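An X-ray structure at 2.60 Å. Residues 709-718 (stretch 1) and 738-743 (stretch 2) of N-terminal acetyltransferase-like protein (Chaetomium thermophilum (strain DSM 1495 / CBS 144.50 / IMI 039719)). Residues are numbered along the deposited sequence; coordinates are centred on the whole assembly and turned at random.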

# COMPACT_ATOMS: atom_id res chain seq x y z
N VAL A 709 21.01 16.22 -16.97
CA VAL A 709 22.14 15.32 -16.78
C VAL A 709 23.32 15.81 -17.62
O VAL A 709 24.47 15.58 -17.28
CB VAL A 709 21.81 13.84 -17.14
CG1 VAL A 709 20.55 13.36 -16.41
CG2 VAL A 709 21.64 13.67 -18.63
N LEU A 710 23.01 16.51 -18.70
CA LEU A 710 24.05 17.07 -19.56
C LEU A 710 24.71 18.26 -18.88
O LEU A 710 25.93 18.42 -18.91
CB LEU A 710 23.46 17.49 -20.91
CG LEU A 710 23.01 16.32 -21.78
CD1 LEU A 710 22.40 16.82 -23.09
CD2 LEU A 710 24.18 15.37 -22.03
N GLU A 711 23.87 19.08 -18.26
CA GLU A 711 24.31 20.24 -17.50
C GLU A 711 25.16 19.84 -16.29
O GLU A 711 26.26 20.36 -16.09
CB GLU A 711 23.10 21.05 -17.04
CG GLU A 711 23.42 22.43 -16.54
CD GLU A 711 22.21 23.13 -15.98
OE1 GLU A 711 21.59 22.57 -15.03
OE2 GLU A 711 21.86 24.22 -16.49
N GLN A 712 24.65 18.91 -15.50
CA GLN A 712 25.37 18.41 -14.33
C GLN A 712 26.66 17.69 -14.74
O GLN A 712 27.66 17.77 -14.03
CB GLN A 712 24.48 17.48 -13.51
CG GLN A 712 23.29 18.19 -12.84
CD GLN A 712 22.30 17.22 -12.22
OE1 GLN A 712 22.21 16.06 -12.64
NE2 GLN A 712 21.54 17.68 -11.23
N ALA A 713 26.65 17.00 -15.87
CA ALA A 713 27.85 16.34 -16.39
C ALA A 713 28.95 17.37 -16.66
O ALA A 713 30.11 17.18 -16.27
CB ALA A 713 27.52 15.55 -17.65
N ALA A 714 28.57 18.46 -17.31
CA ALA A 714 29.51 19.53 -17.61
C ALA A 714 29.92 20.27 -16.34
O ALA A 714 31.07 20.70 -16.22
CB ALA A 714 28.90 20.49 -18.62
N LYS A 715 28.99 20.43 -15.41
CA LYS A 715 29.28 21.16 -14.17
C LYS A 715 30.26 20.38 -13.30
O LYS A 715 31.11 20.95 -12.61
CB LYS A 715 27.98 21.46 -13.41
CG LYS A 715 28.12 22.44 -12.24
CD LYS A 715 26.75 22.97 -11.79
CE LYS A 715 25.80 21.83 -11.38
NZ LYS A 715 24.41 22.28 -11.01
N LEU A 716 30.14 19.06 -13.34
CA LEU A 716 30.99 18.19 -12.53
C LEU A 716 32.44 18.25 -12.99
O LEU A 716 33.36 18.37 -12.19
CB LEU A 716 30.48 16.75 -12.57
CG LEU A 716 31.02 15.73 -11.57
CD1 LEU A 716 30.54 16.03 -10.16
CD2 LEU A 716 30.59 14.34 -12.00
N ARG A 717 32.62 18.15 -14.30
CA ARG A 717 33.96 18.09 -14.86
C ARG A 717 34.82 19.30 -14.50
O ARG A 717 36.03 19.16 -14.31
CB ARG A 717 33.88 17.94 -16.38
CG ARG A 717 33.39 16.57 -16.83
CD ARG A 717 33.81 16.32 -18.27
NE ARG A 717 33.87 14.90 -18.60
CZ ARG A 717 32.84 14.19 -19.03
NH1 ARG A 717 31.65 14.77 -19.18
NH2 ARG A 717 32.99 12.90 -19.31
N LYS A 718 34.21 20.47 -14.39
CA LYS A 718 34.93 21.67 -13.96
C LYS A 718 35.44 21.52 -12.52
O LYS A 718 36.60 21.84 -12.23
CB LYS A 718 34.04 22.92 -14.08
CG LYS A 718 34.69 24.20 -13.53
CD LYS A 718 33.73 25.39 -13.58
CE LYS A 718 34.37 26.61 -12.94
NZ LYS A 718 35.71 26.92 -13.51
N GLU A 738 35.83 6.74 -14.46
CA GLU A 738 34.42 6.45 -14.67
C GLU A 738 33.65 7.67 -15.16
O GLU A 738 32.46 7.60 -15.45
CB GLU A 738 33.78 5.93 -13.38
CG GLU A 738 34.32 4.59 -12.95
CD GLU A 738 33.89 3.46 -13.87
OE1 GLU A 738 34.68 2.50 -14.03
OE2 GLU A 738 32.77 3.52 -14.41
N LEU A 739 34.35 8.80 -15.25
CA LEU A 739 33.75 10.02 -15.77
C LEU A 739 33.75 10.04 -17.30
O LEU A 739 32.79 10.50 -17.92
CB LEU A 739 34.49 11.24 -15.23
CG LEU A 739 33.86 12.60 -15.53
CD1 LEU A 739 32.45 12.66 -15.00
CD2 LEU A 739 34.71 13.69 -14.91
N VAL A 740 34.82 9.53 -17.89
CA VAL A 740 34.96 9.46 -19.35
C VAL A 740 33.88 8.59 -20.00
O VAL A 740 33.52 8.81 -21.16
CB VAL A 740 36.34 8.91 -19.76
CG1 VAL A 740 36.47 8.88 -21.27
CG2 VAL A 740 37.45 9.74 -19.14
N GLY A 741 33.39 7.61 -19.24
CA GLY A 741 32.41 6.65 -19.74
C GLY A 741 31.25 7.29 -20.48
O GLY A 741 31.03 7.01 -21.66
N VAL A 742 30.51 8.15 -19.79
CA VAL A 742 29.35 8.79 -20.39
C VAL A 742 29.10 10.20 -19.86
O VAL A 742 28.70 10.39 -18.70
CB VAL A 742 28.08 7.94 -20.18
CG1 VAL A 742 27.97 7.49 -18.72
CG2 VAL A 742 26.84 8.73 -20.61
N PRO A 743 29.35 11.20 -20.72
CA PRO A 743 29.06 12.61 -20.47
C PRO A 743 27.62 12.98 -20.83
O PRO A 743 27.32 13.21 -22.01
CB PRO A 743 30.06 13.34 -21.37
CG PRO A 743 30.41 12.34 -22.47
CD PRO A 743 29.86 10.98 -22.08

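The two stretches meet in a small, largely apolar contact, without a hydrogen bond between them, in which one side of a helix packs against Leu739 and Pro743 and the long side chain of Arg717 spans the space between these two residues. About 320 Å² of surface is buried, counting both sides. Stretch 1 is helical throughout, and its i to i+4 backbone bonds run from Ala713 N to Val709 O (3.0 Å) through to a weak one from Arg717 N to Ala713 O (3.3 Å). Ala713, Leu716 and Arg717, spaced three and four residues apart, therefore lie along one side of the helix, joined by Leu710 one turn earlier.

Leu739, in the helical part of stretch 2, is buried and gives 78 Å² to the contact. Its CA-to-CB bond points toward stretch 1, and its t,p rotamer places CD1 3.9 Å from CD2 of Leu716, itself a buried t,p leucine directed toward stretch 2. The other methyl of Leu739, CD2, lies 3.7 Å from CG of Arg717, so the leucine packs against both Leu716 and Arg717.

Arg717 contributes the largest area of any residue, 99 Å². Its CA-to-CB bond runs sideways, but chi1 near -71° (m) followed by t wells at chi2 and chi3 extends the chain so that its end comes nearer to stretch 2. CG of Leu739 lies over one face of the guanidinium, while CB of Pro743 and CA of Val740 lie at its edge; the closest approach to the proline is from NH1 to CB, at 3.1 Å. NH2 comes within 2.8 Å of Leu739 O, but the angle is too poor for a hydrogen bond despite the short distance. An arginine suits this position because its aliphatic portion can pack against leucine while its flat guanidinium lies alongside Leu739, Val740 and Pro743; the residue as a whole stays partly exposed.

At the other end of the contact the backbones draw closer: Ala713 CA and Pro743 CA are 5.7 Å apart, against 8.1 Å between Arg717 CA and Leu739 CA. The small side chain of Ala713 fits this close approach, its CB pointing toward stretch 2 and lying 4.1 Å from Pro743 C. Leu710, an exposed residue, reaches the same proline, its m,t rotamer bringing CD2 to 3.8 Å from Pro743 O. Between Leu739 and Pro743, stretch 2 contributes little: Val740 and Val742 direct their CA-to-CB bonds away from the helix, and Gly741 makes no contact with it.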